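Local coordinates for protein glycoside hydrolase family 31 (Trueperella pyogenes, PDB 5I0F) that degrades cycloalternan, a cyclic glucose oligosaccharide, as a family 31 glycoside hydrolase that forms a covalent intermediate with its substrate, at residues V310-D315 and L377-I382; I340-A344 and G365-P370; Q388-Q392 and G468-A472; V456-D462 and L503-K509. All coordinates share one frame; numbering follows the deposited sequence.

Interaction 1. Residues V310-D315 and L377-I382; sequences VMEQMD and LHERGI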
# COMPACT_ATOMS: atom_id res chain seq x y z
N VAL A 310 -14.53 1.64 23.77
CA VAL A 310 -15.11 0.88 22.65
C VAL A 310 -16.62 0.75 22.87
O VAL A 310 -17.43 1.08 21.97
CB VAL A 310 -14.46 -0.50 22.47
CG1 VAL A 310 -15.24 -1.33 21.45
CG2 VAL A 310 -13.00 -0.37 22.04
N MET A 311 -16.99 0.30 24.05
CA MET A 311 -18.38 0.03 24.33
C MET A 311 -19.23 1.29 24.34
O MET A 311 -20.38 1.24 23.92
CB MET A 311 -18.52 -0.74 25.65
CG MET A 311 -17.92 -2.13 25.58
SD MET A 311 -18.63 -3.19 24.30
CE MET A 311 -20.25 -3.52 24.97
N GLU A 312 -18.67 2.42 24.78
CA GLU A 312 -19.37 3.72 24.71
C GLU A 312 -19.81 4.05 23.27
O GLU A 312 -20.94 4.50 23.03
CB GLU A 312 -18.49 4.85 25.29
CG GLU A 312 -19.02 6.27 25.02
CD GLU A 312 -18.11 7.40 25.52
OE1 GLU A 312 -16.89 7.18 25.73
OE2 GLU A 312 -18.62 8.54 25.70
N GLN A 313 -18.91 3.83 22.32
CA GLN A 313 -19.21 4.09 20.93
C GLN A 313 -20.19 3.09 20.32
O GLN A 313 -21.08 3.50 19.58
CB GLN A 313 -17.92 4.15 20.12
CG GLN A 313 -17.00 5.30 20.57
CD GLN A 313 -17.66 6.66 20.56
OE1 GLN A 313 -18.54 6.97 19.74
NE2 GLN A 313 -17.26 7.48 21.52
N MET A 314 -20.09 1.81 20.71
CA MET A 314 -21.05 0.81 20.25
C MET A 314 -22.45 1.11 20.83
O MET A 314 -23.44 1.03 20.11
CB MET A 314 -20.61 -0.61 20.61
CG MET A 314 -19.26 -1.02 20.01
SD MET A 314 -19.23 -0.97 18.22
CE MET A 314 -18.57 0.67 17.93
N ASP A 315 -22.52 1.51 22.10
CA ASP A 315 -23.81 1.90 22.70
C ASP A 315 -24.36 3.15 21.99
O ASP A 315 -25.56 3.25 21.75
CB ASP A 315 -23.71 2.15 24.21
CG ASP A 315 -23.39 0.89 25.01
OD1 ASP A 315 -23.49 -0.26 24.49
OD2 ASP A 315 -23.03 1.06 26.21
N LEU A 377 -20.58 -8.08 22.06
CA LEU A 377 -20.65 -7.49 20.72
C LEU A 377 -21.20 -8.50 19.71
O LEU A 377 -22.11 -8.15 18.93
CB LEU A 377 -19.31 -6.86 20.33
CG LEU A 377 -18.99 -5.59 21.13
CD1 LEU A 377 -17.65 -5.05 20.70
CD2 LEU A 377 -20.02 -4.49 21.02
N HIS A 378 -20.77 -9.77 19.81
CA HIS A 378 -21.34 -10.82 18.96
C HIS A 378 -22.85 -10.95 19.12
O HIS A 378 -23.55 -11.10 18.13
CB HIS A 378 -20.66 -12.18 19.17
CG HIS A 378 -19.30 -12.27 18.55
ND1 HIS A 378 -18.44 -13.31 18.83
CD2 HIS A 378 -18.67 -11.47 17.66
CE1 HIS A 378 -17.32 -13.13 18.14
NE2 HIS A 378 -17.44 -12.04 17.41
N GLU A 379 -23.36 -10.85 20.34
CA GLU A 379 -24.81 -10.93 20.58
C GLU A 379 -25.59 -9.79 19.94
O GLU A 379 -26.75 -9.95 19.59
CB GLU A 379 -25.12 -10.99 22.07
CG GLU A 379 -24.73 -12.32 22.66
CD GLU A 379 -24.89 -12.36 24.16
OE1 GLU A 379 -25.68 -11.54 24.71
OE2 GLU A 379 -24.24 -13.23 24.78
N ARG A 380 -24.92 -8.65 19.78
CA ARG A 380 -25.46 -7.52 19.06
C ARG A 380 -25.24 -7.55 17.55
O ARG A 380 -25.60 -6.59 16.87
CB ARG A 380 -24.85 -6.24 19.60
CG ARG A 380 -25.02 -6.01 21.07
CD ARG A 380 -24.60 -4.59 21.34
NE ARG A 380 -24.32 -4.36 22.73
CZ ARG A 380 -23.97 -3.18 23.23
NH1 ARG A 380 -23.86 -2.12 22.44
NH2 ARG A 380 -23.75 -3.07 24.53
N GLY A 381 -24.66 -8.61 17.01
CA GLY A 381 -24.38 -8.68 15.59
C GLY A 381 -23.20 -7.86 15.11
O GLY A 381 -23.16 -7.48 13.96
N ILE A 382 -22.22 -7.60 15.99
CA ILE A 382 -21.03 -6.81 15.67
C ILE A 382 -19.82 -7.74 15.76
O ILE A 382 -19.61 -8.40 16.78
CB ILE A 382 -20.87 -5.63 16.65
CG1 ILE A 382 -22.09 -4.70 16.59
CG2 ILE A 382 -19.62 -4.82 16.34
CD1 ILE A 382 -22.17 -3.67 17.70
O HOH W 1 -24.29 -1.82 19.65

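Interaction 2. Residues I340-A344 and G365-P370; sequences IFRDA and GAWPDP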
# COMPACT_ATOMS: atom_id res chain seq x y z
N ILE A 340 -0.88 -9.36 23.49
CA ILE A 340 -1.55 -9.41 24.79
C ILE A 340 -2.28 -8.09 25.03
O ILE A 340 -1.71 -7.04 24.81
CB ILE A 340 -0.49 -9.60 25.89
CG1 ILE A 340 0.29 -10.91 25.62
CG2 ILE A 340 -1.12 -9.55 27.28
CD1 ILE A 340 1.47 -11.14 26.51
N PHE A 341 -3.54 -8.17 25.49
CA PHE A 341 -4.33 -6.98 25.82
C PHE A 341 -3.67 -6.12 26.92
O PHE A 341 -3.08 -6.65 27.88
CB PHE A 341 -5.76 -7.37 26.25
CG PHE A 341 -6.74 -7.53 25.11
CD1 PHE A 341 -6.86 -8.74 24.43
CD2 PHE A 341 -7.56 -6.47 24.73
CE1 PHE A 341 -7.76 -8.89 23.40
CE2 PHE A 341 -8.46 -6.62 23.69
CZ PHE A 341 -8.57 -7.83 23.02
N ARG A 342 -3.77 -4.80 26.79
CA ARG A 342 -3.14 -3.90 27.76
C ARG A 342 -3.65 -4.20 29.19
O ARG A 342 -4.85 -4.44 29.39
CB ARG A 342 -3.37 -2.43 27.44
CG ARG A 342 -2.51 -1.49 28.25
CD ARG A 342 -2.42 -0.12 27.61
NE ARG A 342 -3.72 0.55 27.44
CZ ARG A 342 -4.25 1.49 28.24
NH1 ARG A 342 -5.43 2.03 27.93
NH2 ARG A 342 -3.65 1.89 29.36
N ASP A 343 -2.70 -4.18 30.14
CA ASP A 343 -2.93 -4.47 31.59
C ASP A 343 -3.19 -5.92 31.97
O ASP A 343 -3.34 -6.22 33.16
CB ASP A 343 -4.02 -3.56 32.21
CG ASP A 343 -3.67 -2.08 32.15
OD1 ASP A 343 -2.46 -1.74 32.19
OD2 ASP A 343 -4.61 -1.26 32.06
N ALA A 344 -3.25 -6.85 31.02
CA ALA A 344 -3.44 -8.26 31.36
C ALA A 344 -2.25 -8.74 32.17
O ALA A 344 -1.13 -8.29 31.95
CB ALA A 344 -3.60 -9.11 30.09
N GLY A 365 -8.25 -2.34 35.15
CA GLY A 365 -7.40 -2.18 33.98
C GLY A 365 -8.16 -1.72 32.75
O GLY A 365 -9.37 -1.53 32.78
N ALA A 366 -7.44 -1.52 31.65
CA ALA A 366 -8.02 -0.98 30.44
C ALA A 366 -9.02 -1.96 29.81
O ALA A 366 -10.00 -1.51 29.19
CB ALA A 366 -6.94 -0.61 29.45
N TRP A 367 -8.76 -3.26 29.95
CA TRP A 367 -9.61 -4.33 29.40
C TRP A 367 -9.95 -5.37 30.50
O TRP A 367 -9.29 -6.39 30.60
CB TRP A 367 -8.93 -5.01 28.19
CG TRP A 367 -8.46 -4.00 27.16
CD1 TRP A 367 -7.24 -3.41 27.12
CD2 TRP A 367 -9.21 -3.45 26.09
NE1 TRP A 367 -7.19 -2.52 26.09
CE2 TRP A 367 -8.38 -2.53 25.43
CE3 TRP A 367 -10.51 -3.65 25.60
CZ2 TRP A 367 -8.81 -1.78 24.33
CZ3 TRP A 367 -10.93 -2.94 24.49
CH2 TRP A 367 -10.09 -2.00 23.87
N PRO A 368 -10.99 -5.10 31.32
CA PRO A 368 -11.31 -6.01 32.42
C PRO A 368 -11.87 -7.35 31.99
O PRO A 368 -11.79 -8.30 32.76
CB PRO A 368 -12.32 -5.21 33.27
CG PRO A 368 -12.87 -4.20 32.35
CD PRO A 368 -11.78 -3.85 31.40
N ASP A 369 -12.43 -7.46 30.79
CA ASP A 369 -12.96 -8.75 30.31
C ASP A 369 -13.08 -8.71 28.78
O ASP A 369 -14.17 -8.55 28.24
CB ASP A 369 -14.31 -9.00 31.02
CG ASP A 369 -14.86 -10.41 30.81
OD1 ASP A 369 -14.33 -11.20 30.01
OD2 ASP A 369 -15.90 -10.70 31.44
N PRO A 370 -11.94 -8.83 28.06
CA PRO A 370 -12.03 -8.74 26.61
C PRO A 370 -12.90 -9.84 26.01
O PRO A 370 -13.65 -9.58 25.07
CB PRO A 370 -10.56 -8.82 26.14
CG PRO A 370 -9.80 -9.35 27.30
CD PRO A 370 -10.55 -8.94 28.53
O HOH W 2 -5.23 -0.43 25.27
O HOH W 3 -6.76 -5.47 31.19

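Interaction 3. Residues Q388-Q392 and G468-A472; sequences QIPLQ and GGEHA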
# COMPACT_ATOMS: atom_id res chain seq x y z
N GLN A 388 -2.69 -5.35 13.79
CA GLN A 388 -1.39 -6.03 13.77
C GLN A 388 -0.41 -5.26 12.91
O GLN A 388 -0.82 -4.46 12.05
CB GLN A 388 -1.54 -7.44 13.21
CG GLN A 388 -2.32 -8.38 14.13
CD GLN A 388 -1.52 -8.81 15.33
OE1 GLN A 388 -0.83 -9.81 15.28
NE2 GLN A 388 -1.62 -8.07 16.42
N ILE A 389 0.89 -5.55 13.12
CA ILE A 389 1.99 -5.02 12.34
C ILE A 389 3.02 -6.19 12.17
O ILE A 389 3.22 -6.96 13.13
CB ILE A 389 2.63 -3.81 13.07
CG1 ILE A 389 3.73 -3.14 12.26
CG2 ILE A 389 3.23 -4.23 14.40
CD1 ILE A 389 3.21 -2.29 11.16
N PRO A 390 3.64 -6.33 10.98
CA PRO A 390 4.60 -7.45 10.80
C PRO A 390 6.02 -7.01 11.19
O PRO A 390 6.94 -7.02 10.37
CB PRO A 390 4.49 -7.76 9.32
CG PRO A 390 4.23 -6.42 8.69
CD PRO A 390 3.55 -5.55 9.73
N LEU A 391 6.14 -6.59 12.45
CA LEU A 391 7.38 -6.10 13.05
C LEU A 391 7.40 -6.49 14.53
O LEU A 391 6.36 -6.62 15.17
CB LEU A 391 7.52 -4.59 12.93
CG LEU A 391 7.73 -4.03 11.50
CD1 LEU A 391 7.63 -2.51 11.49
CD2 LEU A 391 9.08 -4.47 10.94
N GLN A 392 8.60 -6.64 15.07
CA GLN A 392 8.78 -6.98 16.48
C GLN A 392 9.71 -5.92 17.03
O GLN A 392 10.90 -5.91 16.69
CB GLN A 392 9.40 -8.37 16.62
CG GLN A 392 9.60 -8.81 18.07
CD GLN A 392 8.32 -9.28 18.74
OE1 GLN A 392 7.62 -10.15 18.22
NE2 GLN A 392 8.04 -8.75 19.92
N GLY A 468 0.71 -2.05 7.72
CA GLY A 468 2.11 -2.11 7.31
C GLY A 468 2.44 -3.17 6.26
O GLY A 468 1.62 -3.49 5.41
N GLY A 469 3.67 -3.67 6.30
CA GLY A 469 4.17 -4.65 5.34
C GLY A 469 5.15 -4.11 4.29
O GLY A 469 5.68 -4.89 3.48
N GLU A 470 5.42 -2.80 4.34
CA GLU A 470 6.28 -2.11 3.35
C GLU A 470 7.71 -1.91 3.86
O GLU A 470 8.47 -1.21 3.23
CB GLU A 470 5.73 -0.73 3.00
CG GLU A 470 4.21 -0.66 2.80
CD GLU A 470 3.40 -0.38 4.07
OE1 GLU A 470 3.96 -0.28 5.20
OE2 GLU A 470 2.15 -0.25 3.94
N HIS A 471 8.10 -2.59 4.94
CA HIS A 471 9.26 -2.18 5.73
C HIS A 471 10.61 -2.70 5.22
O HIS A 471 11.67 -2.19 5.63
CB HIS A 471 9.08 -2.64 7.18
CG HIS A 471 7.68 -2.48 7.68
ND1 HIS A 471 7.13 -1.24 7.95
CD2 HIS A 471 6.71 -3.38 7.92
CE1 HIS A 471 5.88 -1.39 8.34
NE2 HIS A 471 5.60 -2.68 8.34
N ALA A 472 10.59 -3.70 4.34
CA ALA A 472 11.85 -4.36 3.91
C ALA A 472 12.50 -3.56 2.80
O ALA A 472 11.93 -3.47 1.71
CB ALA A 472 11.57 -5.77 3.41

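Interaction 4. Residues V456-D462 and L503-K509; sequences VEDLDID and LLRSAGK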
# COMPACT_ATOMS: atom_id res chain seq x y z
N VAL A 456 -8.02 -15.72 18.41
CA VAL A 456 -9.06 -16.26 17.57
C VAL A 456 -9.75 -17.44 18.27
O VAL A 456 -10.97 -17.48 18.33
CB VAL A 456 -8.52 -16.67 16.19
CG1 VAL A 456 -9.65 -17.14 15.31
CG2 VAL A 456 -7.86 -15.48 15.48
N GLU A 457 -8.98 -18.40 18.79
CA GLU A 457 -9.56 -19.64 19.31
C GLU A 457 -10.21 -19.49 20.68
O GLU A 457 -11.23 -20.12 20.92
CB GLU A 457 -8.53 -20.78 19.33
CG GLU A 457 -8.13 -21.19 17.93
CD GLU A 457 -7.30 -22.46 17.88
OE1 GLU A 457 -6.83 -22.96 18.94
OE2 GLU A 457 -7.11 -22.94 16.75
N ASP A 458 -9.62 -18.67 21.55
CA ASP A 458 -10.08 -18.50 22.93
C ASP A 458 -10.93 -17.23 23.07
O ASP A 458 -12.03 -17.31 23.59
CB ASP A 458 -8.90 -18.56 23.93
CG ASP A 458 -8.09 -19.86 23.82
OD1 ASP A 458 -8.67 -20.85 23.33
OD2 ASP A 458 -6.89 -19.92 24.21
N LEU A 459 -10.45 -16.09 22.60
CA LEU A 459 -11.22 -14.83 22.70
C LEU A 459 -12.29 -14.63 21.61
O LEU A 459 -13.21 -13.83 21.81
CB LEU A 459 -10.27 -13.64 22.76
CG LEU A 459 -9.37 -13.57 23.99
CD1 LEU A 459 -8.55 -12.29 23.96
CD2 LEU A 459 -10.17 -13.66 25.28
N ASP A 460 -12.17 -15.35 20.50
CA ASP A 460 -13.18 -15.42 19.44
C ASP A 460 -13.24 -14.17 18.56
O ASP A 460 -14.29 -13.83 18.05
CB ASP A 460 -14.56 -15.78 20.02
CG ASP A 460 -15.52 -16.37 18.98
OD1 ASP A 460 -15.07 -17.07 18.04
OD2 ASP A 460 -16.75 -16.14 19.13
N ILE A 461 -12.11 -13.50 18.34
CA ILE A 461 -12.10 -12.40 17.38
C ILE A 461 -12.32 -12.90 15.95
O ILE A 461 -12.15 -14.09 15.65
CB ILE A 461 -10.83 -11.52 17.44
CG1 ILE A 461 -9.61 -12.23 16.91
CG2 ILE A 461 -10.57 -10.99 18.85
CD1 ILE A 461 -8.48 -11.27 16.64
N ASP A 462 -12.71 -11.98 15.08
CA ASP A 462 -13.22 -12.32 13.76
C ASP A 462 -12.27 -11.95 12.61
O ASP A 462 -12.56 -12.24 11.45
CB ASP A 462 -14.54 -11.61 13.55
CG ASP A 462 -15.54 -11.97 14.62
OD1 ASP A 462 -15.99 -13.11 14.58
OD2 ASP A 462 -15.86 -11.12 15.49
N LEU A 503 -4.32 -18.42 9.47
CA LEU A 503 -4.66 -18.56 10.89
C LEU A 503 -6.17 -18.63 11.09
O LEU A 503 -6.67 -19.54 11.73
CB LEU A 503 -4.06 -17.41 11.73
CG LEU A 503 -4.48 -17.37 13.20
CD1 LEU A 503 -4.05 -18.66 13.90
CD2 LEU A 503 -3.94 -16.12 13.89
N LEU A 504 -6.88 -17.68 10.48
CA LEU A 504 -8.33 -17.62 10.60
C LEU A 504 -9.03 -18.86 10.04
O LEU A 504 -9.87 -19.45 10.71
CB LEU A 504 -8.84 -16.37 9.92
CG LEU A 504 -8.49 -15.06 10.68
CD1 LEU A 504 -8.56 -13.88 9.75
CD2 LEU A 504 -9.40 -14.84 11.88
N ARG A 505 -8.65 -19.26 8.83
CA ARG A 505 -9.14 -20.49 8.22
C ARG A 505 -8.92 -21.69 9.12
O ARG A 505 -9.82 -22.51 9.24
CB ARG A 505 -8.48 -20.76 6.86
CG ARG A 505 -8.88 -19.84 5.73
CD ARG A 505 -8.07 -20.19 4.49
NE ARG A 505 -8.25 -19.20 3.44
CZ ARG A 505 -7.41 -18.20 3.14
NH1 ARG A 505 -6.24 -18.00 3.78
NH2 ARG A 505 -7.74 -17.37 2.15
N SER A 506 -7.73 -21.79 9.73
CA SER A 506 -7.40 -22.94 10.61
C SER A 506 -8.25 -22.99 11.87
O SER A 506 -8.40 -24.05 12.47
CB SER A 506 -5.90 -22.99 10.99
OG SER A 506 -5.56 -22.01 11.96
N ALA A 507 -8.78 -21.83 12.27
CA ALA A 507 -9.61 -21.70 13.43
C ALA A 507 -11.11 -21.68 13.11
O ALA A 507 -11.90 -21.26 13.96
CB ALA A 507 -9.23 -20.42 14.18
N GLY A 508 -11.51 -22.11 11.91
CA GLY A 508 -12.92 -22.20 11.57
C GLY A 508 -13.59 -20.90 11.16
O GLY A 508 -14.81 -20.80 11.19
N LYS A 509 -12.81 -19.91 10.73
CA LYS A 509 -13.35 -18.60 10.41
C LYS A 509 -13.03 -18.16 8.97
O LYS A 509 -12.11 -18.67 8.35
CB LYS A 509 -12.80 -17.58 11.42
CG LYS A 509 -13.35 -17.82 12.82
CD LYS A 509 -12.70 -16.88 13.79
CE LYS A 509 -13.27 -17.04 15.19
NZ LYS A 509 -14.41 -16.13 15.37

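Interaction 1. Residues V310-D315 and L377-I382
Met314 lies across Leu377 at about a right angle, joining helices 307-320 and 370-379 on the outside of the (beta/alpha)8 barrel. Followed outward, Met314 has its CB 3.9 Å from Leu377 CD2 and also near Arg380 NH1. Met314 CG settles closer, 3.7 Å from the same Leu377 CD2. Met314 SD then faces Ile382, 4.0 Å from its CD1, and bends at chi2 and chi3 carry CE away from the opposing segment. Met311 flanks the leucine, its SD 3.8 Å from Leu377 CD2. Val327 of strand 326-329 underlies Met314, Leu377 and Ile382.

At the outer margin, the extended Arg380 reaches Asp315 end-on. NH1 and NH2 of Arg380 both donate to Asp315 OD1, each at 2.8 Å, and with N-H...O angles of 141° to 142° neither bond is straight. Carboxylate and guanidinium are nearly coplanar, 18° apart. A water accepts from NH1 and donates to Met314 O, giving the arginine a second hold on the helix. The sulfur-rich apolar layer thus sits beneath a single carboxylate oxygen shared by two donors, a grip that fixes the guanidinium's rotation and probably stabilises the charge on Asp315.

Interaction 2. Residues I340-A344 and G365-P370
Phe341 presents its edge to the indole face of Trp367, a T-shaped pair with planes 66° apart and the centroid of the five-membered ring 5.1 Å from that of the phenyl ring. CD2 of Phe341 makes the closest approach, 3.6 Å from Trp367 CG, offset toward the rim of the indole. One face of the phenyl ring is covered by Pro370, whose CB stands over the centre in a CH-pi contact, 3.7 Å from the centroid. Phe341 also meets Trp332 edge-to-face, so the ring is clasped by aromatic neighbours as well as by the proline.

Both segments belong to the long excursion between strand 326-329 and helix 370-379 of the barrel, and Phe341 opens a type II turn that runs to Ala344. Within this turn Arg342 bends at chi3 (59°), which lays its guanidinium against Ala366: the methyl CB sits over one face, 3.4 Å from Arg342 NH1. That NH1 bonds to Asn305 O, while NE shares a water with Trp367 NE1 and a second water joins Arg342 O to Trp367 O. Asp343 completes the turn's grip, its OD2 accepting from Ala366 N at 2.9 Å through the anti lone pair.

Ring packing thus sets the buried end, whereas the Asp343 carboxylate and two bridging waters give the polar end its directional bonds, and the guanidinium packs flat on a methyl; together they join two coil segments without strand pairing.

Interaction 3. Residues Q388-Q392 and G468-A472
Gly468 and Ile389 meet at the mouth of the (beta/alpha)8 barrel, where the loop after strand 383-388 faces the loop after strand 463-466, and bound glucose units lie about 6 Å from Gly468 at the nearest atoms. With positive phi and no side chain, Gly468 allows CD1 of Ile389 to come within 4.0 Å of its CA. Ile389 has CG1 anti to its backbone nitrogen (chi1 -176°), and the turn at chi2 then brings CD1 into the interface; the same side chain touches Trp430 of the glycan pocket. Gly468 O accepts a bond from Ser517 OG.

Gly469 comes next, again with positive phi, and its N packs 3.7 Å from CG of Pro390. This proline is the centre of an inverse gamma turn, and it also rests on Tyr492 and Tyr496 of helix 485-506.

Glu470 turns its CB away from the opposing loop. Its carboxylate is engaged elsewhere: OE2 forms a salt bridge with Arg516, a residue of the glycan pocket.

His471 brings the walk back into the contact, and apolar groups of the first loop meet its imidazole on one face, at the edge and obliquely. Pro390 comes up at the ring edge, with CD 3.8 Å from His471 NE2, and Ile389 approaches obliquely, its CD1 3.7 Å from the same nitrogen. His471 O is meanwhile bonded to Tyr424 OH, fixing the backbone behind the ring. Leu391 takes one face: its CD1 stands 3.6 Å from the imidazole centroid, only 1° off the ring normal.

Interaction 4. Residues V456-D462 and L503-K509
Val456 sets its two methyls against Ala507, Lys509 and the leucines before them, in a contact of two helix-to-strand connections of the (beta/alpha)8 barrel. Segment 456-462 leads from helix 453-457 into strand 463-466, and the helix of segment 503-509 ends in a Schellman motif, with Gly508 at positive phi and Lys509 N bonded to Leu504 O.

Packing is tightest at one methyl. CG1 of Val456 is pressed by two neighbours from different directions, 3.4 Å from Lys509 CD and 3.5 Å from Ala507 CB, both shorter than usual carbon contacts, so the lysine's aliphatic chain behaves as part of the apolar layer. Val456 CG2 on the other branch is easier, 4.0 Å from Leu504 CD2 and 4.3 Å from Leu503 CD2. Phe464 of strand 463-466 touches Val456 and both leucines.

The solvent side is looser. Exposed Glu457 merely lays its CG 4.0 Å from Ala507 CB, and its carboxylate is engaged by Arg453 and Arg355.

A polar clamp closes the far end of the tight part. Lys509 runs extended until chi4 (-91°) turns NZ in among oxygens of the facing loop. A weak bond reaches Ile461 O, and a longer salt bridge runs from Lys509 NZ to Asp462 OD1, 3.5 Å; OD2 of that aspartate is bound by His378 and by Val384 N. Two carboxylates so near should favour a charged ammonium. The shorter salt bridge is to Asp460: Lys509 NZ lies 2.9 Å from its OD1, approaching from above the carboxylate, 54° out of its plane.

From the N terminus, segment 310-315 opens the first loop, which interaction 1 closes at 377-382, joining two neighbouring barrel helices. Interaction 2 is nested inside it, pinching off part of the excursion between strand 326-329 and helix 370-379, and Val310 packs on Trp367 where the two meet. Interactions 3 and 4 follow later, and their segments alternate, so the two cross: 388-392 opens first, 456-462 next, then 468-472 closes the former and 503-509 the latter. Interaction 4 reaches back to interaction 1 by a hydrogen bond and to interaction 2 by Leu459 on Phe341. Interaction 3 touches no other and joins loops beside the bound sugars; the rest tie helices and connections around the barrel.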